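Local atomic coordinates of triacylglycerol lipase (Yarrowia lipolytica, PDB entry 3O0D), a protein that probably hydrolyses triacylglycerols, as a secreted, glycosylated class 3 lipase with the alpha/beta-hydrolase fold. Residues L124-F129 against Q234-D239; K143-I148 against N178-L183; F171-K176 against A198-K203; K218-Y223 against V262-G267. All coordinates share one frame; numbering follows the deposited sequence. Where two conformers were deposited one is given.

Contact 1: L124-F129 against Q234-D239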
# COMPACT_ATOMS: atom_id res chain seq x y z
N LEU A 124 -16.09 -0.14 -8.62
CA LEU A 124 -15.78 -1.47 -9.01
C LEU A 124 -14.26 -1.75 -8.85
O LEU A 124 -13.43 -0.89 -9.23
CB LEU A 124 -16.15 -1.68 -10.48
CG LEU A 124 -17.62 -1.41 -10.88
CD1 LEU A 124 -17.85 -1.77 -12.33
CD2 LEU A 124 -18.52 -2.20 -10.04
N VAL A 125 -13.95 -2.92 -8.32
CA VAL A 125 -12.59 -3.28 -8.02
C VAL A 125 -12.29 -4.73 -8.41
O VAL A 125 -13.14 -5.65 -8.29
CB VAL A 125 -12.37 -3.10 -6.56
CG1 VAL A 125 -12.44 -1.59 -6.20
CG2 VAL A 125 -13.46 -3.80 -5.86
N HIS A 126 -11.04 -4.93 -8.82
CA HIS A 126 -10.58 -6.25 -9.24
C HIS A 126 -10.95 -7.32 -8.22
O HIS A 126 -10.73 -7.21 -6.98
CB HIS A 126 -9.07 -6.03 -9.34
CG HIS A 126 -8.22 -7.17 -9.85
ND1 HIS A 126 -7.78 -8.19 -9.03
CD2 HIS A 126 -7.46 -7.26 -10.98
CE1 HIS A 126 -6.91 -8.95 -9.69
NE2 HIS A 126 -6.67 -8.39 -10.87
N ASN A 127 -11.56 -8.39 -8.69
CA ASN A 127 -12.08 -9.38 -7.76
C ASN A 127 -11.00 -10.07 -6.93
O ASN A 127 -11.22 -10.55 -5.81
CB ASN A 127 -12.86 -10.44 -8.58
CG ASN A 127 -13.50 -11.48 -7.70
N GLY A 128 -9.81 -10.16 -7.48
CA GLY A 128 -8.70 -10.68 -6.75
C GLY A 128 -8.32 -9.76 -5.55
O GLY A 128 -7.99 -10.25 -4.52
N PHE A 129 -8.27 -8.45 -5.81
CA PHE A 129 -7.83 -7.46 -4.75
C PHE A 129 -8.90 -7.40 -3.69
O PHE A 129 -8.57 -7.25 -2.51
CB PHE A 129 -7.62 -6.07 -5.36
CG PHE A 129 -6.47 -6.05 -6.36
CD1 PHE A 129 -5.38 -6.89 -6.18
CD2 PHE A 129 -6.51 -5.23 -7.47
CE1 PHE A 129 -4.38 -6.92 -7.11
CE2 PHE A 129 -5.45 -5.27 -8.43
CZ PHE A 129 -4.41 -6.13 -8.19
N GLN A 234 1.79 -0.10 -12.86
CA GLN A 234 1.22 0.09 -14.15
C GLN A 234 0.21 -0.99 -14.56
O GLN A 234 -0.41 -0.79 -15.62
CB GLN A 234 2.31 0.13 -15.24
CG GLN A 234 3.51 1.13 -14.84
CD GLN A 234 4.41 1.41 -16.05
OE1 GLN A 234 5.51 0.88 -16.11
NE2 GLN A 234 3.88 2.14 -17.04
N VAL A 235 0.05 -2.04 -13.79
CA VAL A 235 -0.95 -3.11 -14.09
C VAL A 235 -1.99 -3.24 -12.98
O VAL A 235 -1.83 -2.71 -11.90
CB VAL A 235 -0.21 -4.45 -14.30
CG1 VAL A 235 0.80 -4.31 -15.37
CG2 VAL A 235 0.43 -4.91 -13.04
N PRO A 236 -3.12 -3.91 -13.25
CA PRO A 236 -3.47 -4.38 -14.58
C PRO A 236 -3.84 -3.14 -15.41
O PRO A 236 -4.32 -2.10 -14.86
CB PRO A 236 -4.75 -5.22 -14.34
CG PRO A 236 -5.11 -5.08 -12.95
CD PRO A 236 -4.16 -4.13 -12.21
N PHE A 237 -3.61 -3.20 -16.69
CA PHE A 237 -3.98 -2.05 -17.52
C PHE A 237 -5.25 -2.20 -18.41
O PHE A 237 -5.52 -1.33 -19.26
CB PHE A 237 -2.80 -1.70 -18.42
CG PHE A 237 -2.15 -2.89 -19.05
CD1 PHE A 237 -0.78 -3.08 -18.94
CD2 PHE A 237 -2.90 -3.78 -19.80
CE1 PHE A 237 -0.17 -4.14 -19.56
CE2 PHE A 237 -2.28 -4.86 -20.41
CZ PHE A 237 -0.91 -5.02 -20.28
N TRP A 238 -6.02 -3.27 -18.23
CA TRP A 238 -7.24 -3.42 -19.00
C TRP A 238 -7.82 -1.98 -18.98
O TRP A 238 -8.09 -1.41 -17.90
CB TRP A 238 -8.18 -4.46 -18.36
CG TRP A 238 -7.43 -5.66 -17.77
CD1 TRP A 238 -7.53 -6.21 -16.49
CD2 TRP A 238 -6.41 -6.42 -18.43
NE1 TRP A 238 -6.66 -7.29 -16.35
CE2 TRP A 238 -5.95 -7.41 -17.52
CE3 TRP A 238 -5.87 -6.38 -19.71
CZ2 TRP A 238 -4.96 -8.32 -17.86
CZ3 TRP A 238 -4.90 -7.29 -20.04
CH2 TRP A 238 -4.45 -8.24 -19.13
N ASP A 239 -7.98 -1.37 -20.13
CA ASP A 239 -8.70 -0.12 -20.11
C ASP A 239 -9.89 -0.28 -19.17
O ASP A 239 -10.46 -1.34 -19.04
CB ASP A 239 -9.20 0.21 -21.49
CG ASP A 239 -10.20 -0.74 -21.95
OD1 ASP A 239 -11.27 -0.78 -21.33
OD2 ASP A 239 -9.93 -1.47 -22.88
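Pro236 meets two side chains at once, the imidazole of His126 and the phenyl ring of Phe129, and its pyrrolidine carbons share the work. Pro236 CG lies 3.8 Å from His126 CD2, coming in at a slant to the imidazole. Pro236 CD faces Phe129 CE2 at 4.2 Å and sits near the plane of the phenyl ring, at its edge, with the two side chains advancing from opposite directions. A cis peptide bond precedes Pro236 in the 234-239 loop.

The two rings that receive the proline lie over one another. His126 ND1 is 3.5 Å above the phenyl plane of Phe129 and close to the ring centre, while Phe129 CE2 covers a face of the imidazole nearer its rim. Carrying the imidazole anti to the backbone N (chi1 -176°) brings His126 ND1 back to the start of the helix, where it accepts from Phe129 N at 3.3 Å. That bond is long and bent (140° at the hydrogen), but the donor stays within 14° of the imidazole plane, and it restrains the rotation of the ring.

The three touching residues are buried. Ile98 of helix 91-100 packs on both Pro236 and Phe129, and the phenyl ring also reaches Leu163, Ala166 and Leu170 of helix 163-177. The loop that follows strand 222-227 is thereby held against the beginning of helix 127-150. His126 is a side-chain N-cap, placed near the passage from the two-stranded antiparallel sheet of 105-107 and 124-126 to that long helix of the class 3 lipase domain.

Contact 2: K143-I148 against N178-L183. With NAG (2-acetamido-2-deoxy-beta-D-glucopyranose), chain H.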
# COMPACT_ATOMS: atom_id res chain seq x y z
N LYS A 143 -9.24 -8.57 15.90
CA LYS A 143 -8.08 -8.24 16.72
C LYS A 143 -7.73 -6.73 16.58
O LYS A 143 -7.47 -6.09 17.64
CB LYS A 143 -6.86 -9.12 16.50
CG LYS A 143 -5.82 -9.00 17.51
CD LYS A 143 -6.32 -9.33 18.90
CE LYS A 143 -5.17 -9.63 19.81
NZ LYS A 143 -5.61 -10.59 20.85
N LEU A 144 -7.72 -6.19 15.35
CA LEU A 144 -7.47 -4.74 15.15
C LEU A 144 -8.50 -3.89 15.92
O LEU A 144 -8.15 -2.96 16.69
CB LEU A 144 -7.57 -4.39 13.68
CG LEU A 144 -7.50 -2.90 13.31
CD1 LEU A 144 -6.12 -2.29 13.77
CD2 LEU A 144 -7.62 -2.80 11.87
N ASP A 145 -9.77 -4.23 15.73
CA ASP A 145 -10.79 -3.49 16.56
C ASP A 145 -10.53 -3.54 18.08
O ASP A 145 -10.69 -2.51 18.75
CB ASP A 145 -12.21 -4.04 16.23
CG ASP A 145 -12.82 -3.37 15.03
OD1 ASP A 145 -12.55 -2.18 14.75
OD2 ASP A 145 -13.64 -4.02 14.34
N SER A 146 -10.10 -4.66 18.64
CA SER A 146 -9.84 -4.72 20.08
C SER A 146 -8.64 -3.87 20.44
O SER A 146 -8.63 -3.20 21.47
CB SER A 146 -9.66 -6.13 20.62
OG SER A 146 -8.42 -6.68 20.29
N VAL A 147 -7.64 -3.87 19.55
CA VAL A 147 -6.44 -3.03 19.80
C VAL A 147 -6.80 -1.53 19.67
O VAL A 147 -6.30 -0.69 20.45
CB VAL A 147 -5.23 -3.46 18.83
CG1 VAL A 147 -4.00 -2.48 19.04
CG2 VAL A 147 -4.72 -4.90 19.21
N ILE A 148 -7.64 -1.16 18.75
CA ILE A 148 -8.13 0.26 18.61
C ILE A 148 -8.78 0.67 19.94
O ILE A 148 -8.59 1.78 20.43
CB ILE A 148 -9.06 0.42 17.36
CG1 ILE A 148 -8.27 0.26 16.03
CG2 ILE A 148 -9.86 1.77 17.31
CD1 ILE A 148 -9.13 -0.03 14.81
N ASN A 178 -15.75 3.52 7.74
CA ASN A 178 -16.31 3.02 9.00
C ASN A 178 -15.95 3.86 10.24
O ASN A 178 -15.97 3.35 11.36
CB ASN A 178 -16.02 1.56 9.25
CG ASN A 178 -16.82 0.67 8.27
OD1 ASN A 178 -16.25 -0.06 7.42
ND2 ASN A 178 -18.14 0.76 8.37
N GLY A 179 -15.59 5.11 9.96
CA GLY A 179 -15.49 6.13 11.03
C GLY A 179 -14.12 6.36 11.62
O GLY A 179 -13.98 7.01 12.68
N HIS A 180 -13.12 5.71 11.05
CA HIS A 180 -11.76 5.92 11.56
C HIS A 180 -11.05 6.89 10.60
O HIS A 180 -11.58 7.31 9.55
CB HIS A 180 -11.02 4.57 11.65
CG HIS A 180 -11.70 3.54 12.49
ND1 HIS A 180 -11.53 3.48 13.86
CD2 HIS A 180 -12.60 2.56 12.18
CE1 HIS A 180 -12.21 2.46 14.35
NE2 HIS A 180 -12.89 1.89 13.36
N ASP A 181 -9.82 7.26 10.95
CA ASP A 181 -9.09 8.27 10.18
C ASP A 181 -7.63 7.71 9.90
O ASP A 181 -6.62 8.23 10.43
CB ASP A 181 -8.96 9.53 11.05
CG ASP A 181 -8.36 10.69 10.34
OD1 ASP A 181 -8.24 10.71 9.11
OD2 ASP A 181 -7.95 11.68 11.05
N PRO A 182 -7.55 6.62 9.17
CA PRO A 182 -6.30 5.93 9.00
C PRO A 182 -5.32 6.70 8.11
O PRO A 182 -5.75 7.39 7.18
CB PRO A 182 -6.75 4.65 8.27
CG PRO A 182 -7.88 5.17 7.38
CD PRO A 182 -8.66 5.96 8.41
N LEU A 183 -4.02 6.49 8.32
CA LEU A 183 -2.96 6.84 7.32
C LEU A 183 -2.72 5.60 6.46
O LEU A 183 -2.62 4.55 7.00
CB LEU A 183 -1.66 7.14 8.13
CG LEU A 183 -0.45 7.39 7.18
CD1 LEU A 183 -0.52 8.53 6.12
CD2 LEU A 183 0.74 7.53 8.19
C1 NAG H . -16.11 -2.50 10.85
C2 NAG H . -14.85 -1.90 11.52
C3 NAG H . -15.26 -1.32 12.87
C4 NAG H . -16.40 -0.31 12.70
C5 NAG H . -17.54 -1.06 12.07
C6 NAG H . -18.89 -0.32 11.96
C7 NAG H . -12.72 -3.02 11.00
C8 NAG H . -11.71 -4.05 11.39
N2 NAG H . -13.81 -2.90 11.77
O3 NAG H . -14.09 -0.70 13.45
O4 NAG H . -16.84 0.11 14.00
O5 NAG H . -17.08 -1.49 10.77
O6 NAG H . -18.63 0.95 11.48
O7 NAG H . -12.58 -2.34 10.00
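Ile148 and His180 supply the direct apolar touch between helix 127-150 and the 178-183 loop. The isoleucine branch that does it is Ile148 CG2, 3.8 Å from His180 CE1, with CD1 of Ile148 a little farther from the same carbon. The two side chains advance from opposite directions, and the methyl meets the imidazole obliquely. Ile156 of strand 155-161 touches both.

The polar part runs through a sugar, the N-acetylglucosamine that glycosylates Asn113. NAG O3 lies in the plane of the His180 ring, at the edge, and accepts from His180 NE2 at 2.9 Å in a fairly straight bond (159°). NAG O3 in turn donates to Asp145 OD1 at 2.5 Å, a very short bond. The second carboxylate oxygen, Asp145 OD2, takes the acetamido N-H of NAG N2 at 2.8 Å. With one donor on each oxygen, the carboxylate is gripped at both ends and its rotation is fixed by the sugar. Asp145 OD1 and His180 NE2 themselves stay 4.3 Å apart, bridged by O3; the carboxylate would probably favour a positive charge on the imidazole, whose protonation the model does not reveal.

Backbone bonds set the loop. Gly179, at a positive phi of 96°, lets the chain turn so that its N reaches Lys176 O, and His180 N reaches Leu175 O at 2.8 Å. The latter, a probable hydrogen bond, fixes the backbone of His180 where its ring edge can reach the glycan. This is a Schellman motif ending helix 163-177, with Gly179 as its C-prime residue, ahead of strand 183-187 of the alpha/beta-hydrolase sheet.

Contact 3: F171-K176 against A198-K203. With NAG (2-acetamido-2-deoxy-beta-D-glucopyranose), chain H.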
# COMPACT_ATOMS: atom_id res chain seq x y z
N PHE A 171 -8.11 -1.76 2.74
CA PHE A 171 -8.36 -1.86 4.17
C PHE A 171 -8.44 -0.41 4.71
O PHE A 171 -9.27 -0.12 5.64
CB PHE A 171 -7.26 -2.66 4.89
CG PHE A 171 -7.70 -3.21 6.16
CD1 PHE A 171 -8.01 -4.57 6.28
CD2 PHE A 171 -7.92 -2.35 7.27
CE1 PHE A 171 -8.48 -5.12 7.49
CE2 PHE A 171 -8.41 -2.86 8.44
CZ PHE A 171 -8.71 -4.28 8.58
N GLY A 172 -7.60 0.50 4.19
CA GLY A 172 -7.73 1.91 4.63
C GLY A 172 -9.07 2.55 4.27
O GLY A 172 -9.70 3.31 5.06
N ILE A 173 -9.59 2.18 3.12
CA ILE A 173 -10.89 2.65 2.67
C ILE A 173 -11.95 2.09 3.62
O ILE A 173 -12.84 2.88 4.05
CB ILE A 173 -11.17 2.31 1.22
CG1 ILE A 173 -10.27 3.18 0.30
CG2 ILE A 173 -12.67 2.71 0.85
CD1 ILE A 173 -10.18 2.56 -1.08
N ASN A 174 -11.87 0.81 3.96
CA ASN A 174 -12.78 0.14 4.97
C ASN A 174 -12.77 0.98 6.29
O ASN A 174 -13.81 1.43 6.74
CB ASN A 174 -12.32 -1.30 5.25
CG ASN A 174 -12.59 -1.74 6.61
OD1 ASN A 174 -11.68 -2.10 7.46
ND2 ASN A 174 -13.89 -1.72 6.92
N LEU A 175 -11.58 1.25 6.83
CA LEU A 175 -11.47 1.95 8.12
C LEU A 175 -12.05 3.38 8.00
O LEU A 175 -12.72 3.87 8.92
CB LEU A 175 -10.00 2.03 8.53
CG LEU A 175 -9.48 0.71 9.06
CD1 LEU A 175 -7.88 0.79 9.27
CD2 LEU A 175 -10.12 0.22 10.38
N LYS A 176 -11.77 4.05 6.90
CA LYS A 176 -12.17 5.41 6.66
C LYS A 176 -13.72 5.56 6.48
O LYS A 176 -14.35 6.36 7.14
CB LYS A 176 -11.43 5.93 5.44
CG LYS A 176 -11.96 7.21 4.87
CD LYS A 176 -11.45 8.38 5.60
CE LYS A 176 -10.54 9.19 4.69
NZ LYS A 176 -10.14 10.44 5.37
N ALA A 198 -11.66 5.08 -8.54
CA ALA A 198 -10.47 5.97 -8.37
C ALA A 198 -10.95 7.38 -7.96
O ALA A 198 -10.37 8.00 -7.09
CB ALA A 198 -9.71 6.01 -9.68
N ASN A 199 -11.97 7.91 -8.64
CA ASN A 199 -12.42 9.25 -8.35
C ASN A 199 -13.11 9.36 -7.01
O ASN A 199 -12.97 10.40 -6.31
CB ASN A 199 -13.29 9.77 -9.49
CG ASN A 199 -12.50 9.98 -10.78
OD1 ASN A 199 -12.95 9.59 -11.87
ND2 ASN A 199 -11.32 10.62 -10.68
N TRP A 200 -13.77 8.27 -6.59
CA TRP A 200 -14.44 8.23 -5.34
C TRP A 200 -13.40 8.22 -4.20
O TRP A 200 -13.52 8.99 -3.22
CB TRP A 200 -15.38 7.05 -5.31
CG TRP A 200 -15.96 6.78 -3.91
CD1 TRP A 200 -16.99 7.48 -3.30
CD2 TRP A 200 -15.60 5.77 -3.00
NE1 TRP A 200 -17.26 6.96 -2.09
CE2 TRP A 200 -16.41 5.92 -1.86
CE3 TRP A 200 -14.64 4.75 -3.02
CZ2 TRP A 200 -16.32 5.06 -0.76
CZ3 TRP A 200 -14.55 3.91 -1.92
CH2 TRP A 200 -15.37 4.08 -0.80
N VAL A 201 -12.35 7.38 -4.37
CA VAL A 201 -11.21 7.35 -3.43
C VAL A 201 -10.59 8.77 -3.34
O VAL A 201 -10.28 9.21 -2.22
CB VAL A 201 -10.19 6.34 -3.87
CG1 VAL A 201 -8.84 6.53 -3.01
CG2 VAL A 201 -10.77 4.93 -3.64
N ASP A 202 -10.43 9.48 -4.44
CA ASP A 202 -9.81 10.83 -4.39
C ASP A 202 -10.77 11.75 -3.57
O ASP A 202 -10.34 12.54 -2.76
CB ASP A 202 -9.61 11.41 -5.77
CG ASP A 202 -8.35 10.92 -6.48
OD1 ASP A 202 -7.60 10.12 -5.84
OD2 ASP A 202 -8.15 11.26 -7.69
N LYS A 203 -12.08 11.66 -3.82
CA LYS A 203 -12.98 12.49 -3.02
C LYS A 203 -12.90 12.15 -1.55
O LYS A 203 -12.93 13.04 -0.71
CB LYS A 203 -14.43 12.30 -3.53
CG LYS A 203 -14.65 12.88 -4.87
CD LYS A 203 -16.16 12.78 -5.32
CE LYS A 203 -16.25 12.49 -6.81
NZ LYS A 203 -17.56 12.84 -7.56
C1 NAG H . -16.11 -2.50 10.85
C2 NAG H . -14.85 -1.90 11.52
C3 NAG H . -15.26 -1.32 12.87
C4 NAG H . -16.40 -0.31 12.70
C5 NAG H . -17.54 -1.06 12.07
C6 NAG H . -18.89 -0.32 11.96
C7 NAG H . -12.72 -3.02 11.00
C8 NAG H . -11.71 -4.05 11.39
N2 NAG H . -13.81 -2.90 11.77
O3 NAG H . -14.09 -0.70 13.45
O4 NAG H . -16.84 0.11 14.00
O5 NAG H . -17.08 -1.49 10.77
O6 NAG H . -18.63 0.95 11.48
O7 NAG H . -12.58 -2.34 10.00
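Ile173 carries this helix-helix contact, pushing its two branches against Trp200 and Val201. Its CB points at helix 195-206, and there the side chain divides. Ile173 CG2, anti to the backbone N, runs to the six-membered part of the indole, 3.4 Å from Trp200 CH2 and 3.6 Å from Trp200 CZ3. The methyl approaches the ring at a slant, and the fit is tight. Trp200 starts off to the side, but with its CG anti to its own N (chi1 170°) the far end of the indole swings across to meet it.

The other branch leaves through CG1 and stretches to Ile173 CD1, which touches Val201 CG2 at 3.5 Å; these two side chains cross at about a right angle. Helices 163-177 and 195-206 are successive connections of the parallel part of the sheet, flanking strand 183-187 in the chain, and the first of them follows the probable nucleophile elbow at Ser162. Phe197 and Leu204 of helix 195-206 also touch Ile173.

The other side of helix 163-177 faces the Asn113-linked sugar: Leu175 CD2 lies 3.6 Å from NAG O7, and Phe171 CZ is 4.1 Å from the acetyl methyl, NAG C8.

Contact 4: K218-Y223 against V262-G267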
# COMPACT_ATOMS: atom_id res chain seq x y z
N LYS A 218 0.63 17.30 7.44
CA LYS A 218 0.24 16.53 8.62
C LYS A 218 -1.14 15.89 8.42
O LYS A 218 -1.38 14.85 8.96
CB LYS A 218 0.25 17.43 9.90
CG LYS A 218 -0.70 18.65 9.79
CD LYS A 218 -0.64 19.58 11.09
CE LYS A 218 -2.03 20.22 11.41
NZ LYS A 218 -1.91 21.21 12.59
N ASP A 219 -2.04 16.51 7.67
CA ASP A 219 -3.36 16.01 7.56
C ASP A 219 -3.63 15.10 6.36
O ASP A 219 -4.77 14.63 6.15
CB ASP A 219 -4.34 17.16 7.52
CG ASP A 219 -4.58 17.79 8.96
OD1 ASP A 219 -4.26 17.13 10.00
OD2 ASP A 219 -5.06 18.95 9.02
N ARG A 220 -2.62 14.94 5.52
CA ARG A 220 -2.84 14.11 4.31
C ARG A 220 -2.78 12.67 4.70
O ARG A 220 -1.96 12.29 5.53
CB ARG A 220 -1.66 14.41 3.37
CG ARG A 220 -1.74 13.42 2.17
CD ARG A 220 -0.96 14.04 1.04
NE ARG A 220 -0.77 12.94 0.03
CZ ARG A 220 -0.15 13.13 -1.12
NH1 ARG A 220 0.30 14.36 -1.52
NH2 ARG A 220 0.05 12.07 -1.94
N LYS A 221 -3.62 11.79 4.10
CA LYS A 221 -3.64 10.50 4.68
C LYS A 221 -3.44 9.40 3.64
O LYS A 221 -3.67 8.24 4.01
CB LYS A 221 -5.05 10.25 5.33
CG LYS A 221 -5.28 11.19 6.58
CD LYS A 221 -4.36 10.81 7.70
CE LYS A 221 -4.03 12.06 8.63
NZ LYS A 221 -5.16 12.44 9.42
N LEU A 222 -3.10 9.78 2.41
CA LEU A 222 -2.91 8.73 1.35
C LEU A 222 -1.67 9.01 0.58
O LEU A 222 -1.54 10.07 -0.05
CB LEU A 222 -4.13 8.63 0.44
CG LEU A 222 -4.03 7.59 -0.70
CD1 LEU A 222 -3.76 6.21 -0.21
CD2 LEU A 222 -5.42 7.62 -1.37
N TYR A 223 -0.79 8.02 0.55
CA TYR A 223 0.39 8.13 -0.37
C TYR A 223 0.59 6.77 -1.06
O TYR A 223 0.65 5.73 -0.38
CB TYR A 223 1.66 8.38 0.47
CG TYR A 223 1.60 9.66 1.34
CD1 TYR A 223 2.02 10.88 0.78
CD2 TYR A 223 1.01 9.62 2.59
CE1 TYR A 223 1.94 12.09 1.53
CE2 TYR A 223 0.94 10.82 3.33
CZ TYR A 223 1.42 11.99 2.78
OH TYR A 223 1.40 13.15 3.55
N VAL A 262 13.19 11.80 -4.84
CA VAL A 262 11.86 11.28 -4.50
C VAL A 262 10.87 12.50 -4.71
O VAL A 262 11.06 13.56 -4.08
CB VAL A 262 11.82 10.82 -3.04
CG1 VAL A 262 10.39 10.26 -2.62
CG2 VAL A 262 12.90 9.76 -2.67
N VAL A 263 9.85 12.35 -5.56
CA VAL A 263 9.08 13.53 -5.97
C VAL A 263 7.59 13.21 -5.73
O VAL A 263 7.17 12.04 -5.80
CB VAL A 263 9.35 13.97 -7.44
CG1 VAL A 263 10.81 14.49 -7.57
CG2 VAL A 263 9.05 12.77 -8.44
N MET A 264 6.79 14.27 -5.51
CA MET A 264 5.34 14.08 -5.39
C MET A 264 4.75 14.37 -6.77
O MET A 264 5.08 15.38 -7.40
CB MET A 264 4.82 15.16 -4.41
CG MET A 264 5.49 15.20 -3.01
SD MET A 264 5.31 13.64 -2.18
CE MET A 264 3.51 13.63 -1.72
N CYS A 265 3.92 13.44 -7.29
CA CYS A 265 3.44 13.55 -8.68
C CYS A 265 2.00 14.01 -8.63
O CYS A 265 1.28 13.43 -7.86
CB CYS A 265 3.42 12.11 -9.26
SG CYS A 265 5.15 11.43 -9.19
N GLN A 266 1.66 14.97 -9.47
CA GLN A 266 0.17 15.30 -9.70
C GLN A 266 -0.46 14.21 -10.54
O GLN A 266 0.18 13.51 -11.34
CB GLN A 266 -0.03 16.60 -10.33
CG GLN A 266 0.48 17.79 -9.47
CD GLN A 266 -0.39 18.16 -8.35
OE1 GLN A 266 -1.17 17.37 -7.86
NE2 GLN A 266 -0.22 19.40 -7.86
N GLY A 267 -1.76 14.07 -10.34
CA GLY A 267 -2.61 13.28 -11.25
C GLY A 267 -2.75 11.81 -11.05
O GLY A 267 -2.04 11.14 -10.28
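Leu222 O is gripped by two nitrogens of Arg220, whose guanidinium then rests against the methyl of Met264. Arg220 NE donates at 3.0 Å and 158°, Arg220 NH2 at 3.2 Å to the same Leu222 O with a more bent bond. The oxygen lies only 4° out of the guanidinium plane, so this side-on hold fixes how the group is turned. NH1 has its own acceptors in Val213 O and Lys215 O, which fix the third nitrogen.

An extended arginine chain, CG anti to the backbone N (chi1 173°), delivers the group here. One face of the Arg220 guanidinium is covered by Tyr223, whose CE1 stands 3.2 Å above the plane, toward the rim.

Strands 222-227 and 262-265 belong to the same mixed sheet of the alpha/beta-hydrolase fold, with strand 247-250 between them, and the Met264 side chain reaches across, past Val248 of that strand. Its chain bends at both chi2 and chi3 and carries Met264 CE to 3.3 Å from Arg220 NH1, from the opposite direction to the arginine and obliquely to its plane. The same methyl, Met264 CE, sits in the plane of the phenol, at the edge, 3.9 Å from Tyr223 CE1. Val216 touches both Tyr223 and Met264, and Phe17 and Phe18 of helix 12-27 meet the tyrosine ring edge-to-face. Next to Met264, Cys265 is tied by a disulfide to Cys273.

Contacts 1, 3 and 4 are buried, whereas contact 2 is only partly so and opens toward the glycan. Helix 127-150 serves contact 1 at its start and contact 2 farther along, their centres about 26 Å apart. Contacts 2 and 3 share the Asn113-linked sugar and the end of helix 163-177, touching also through Leu144 and Phe171. Contact 4 lies beside both: Leu183 packs on Tyr223, and Val201 on Leu222. The chemistry follows position. Contact 3 is purely aliphatic and aromatic, contact 1 adds a capping imidazole, contact 4 sets a guanidinium against backbone carbonyls, and contact 2 works through carbohydrate hydroxyl and amide groups.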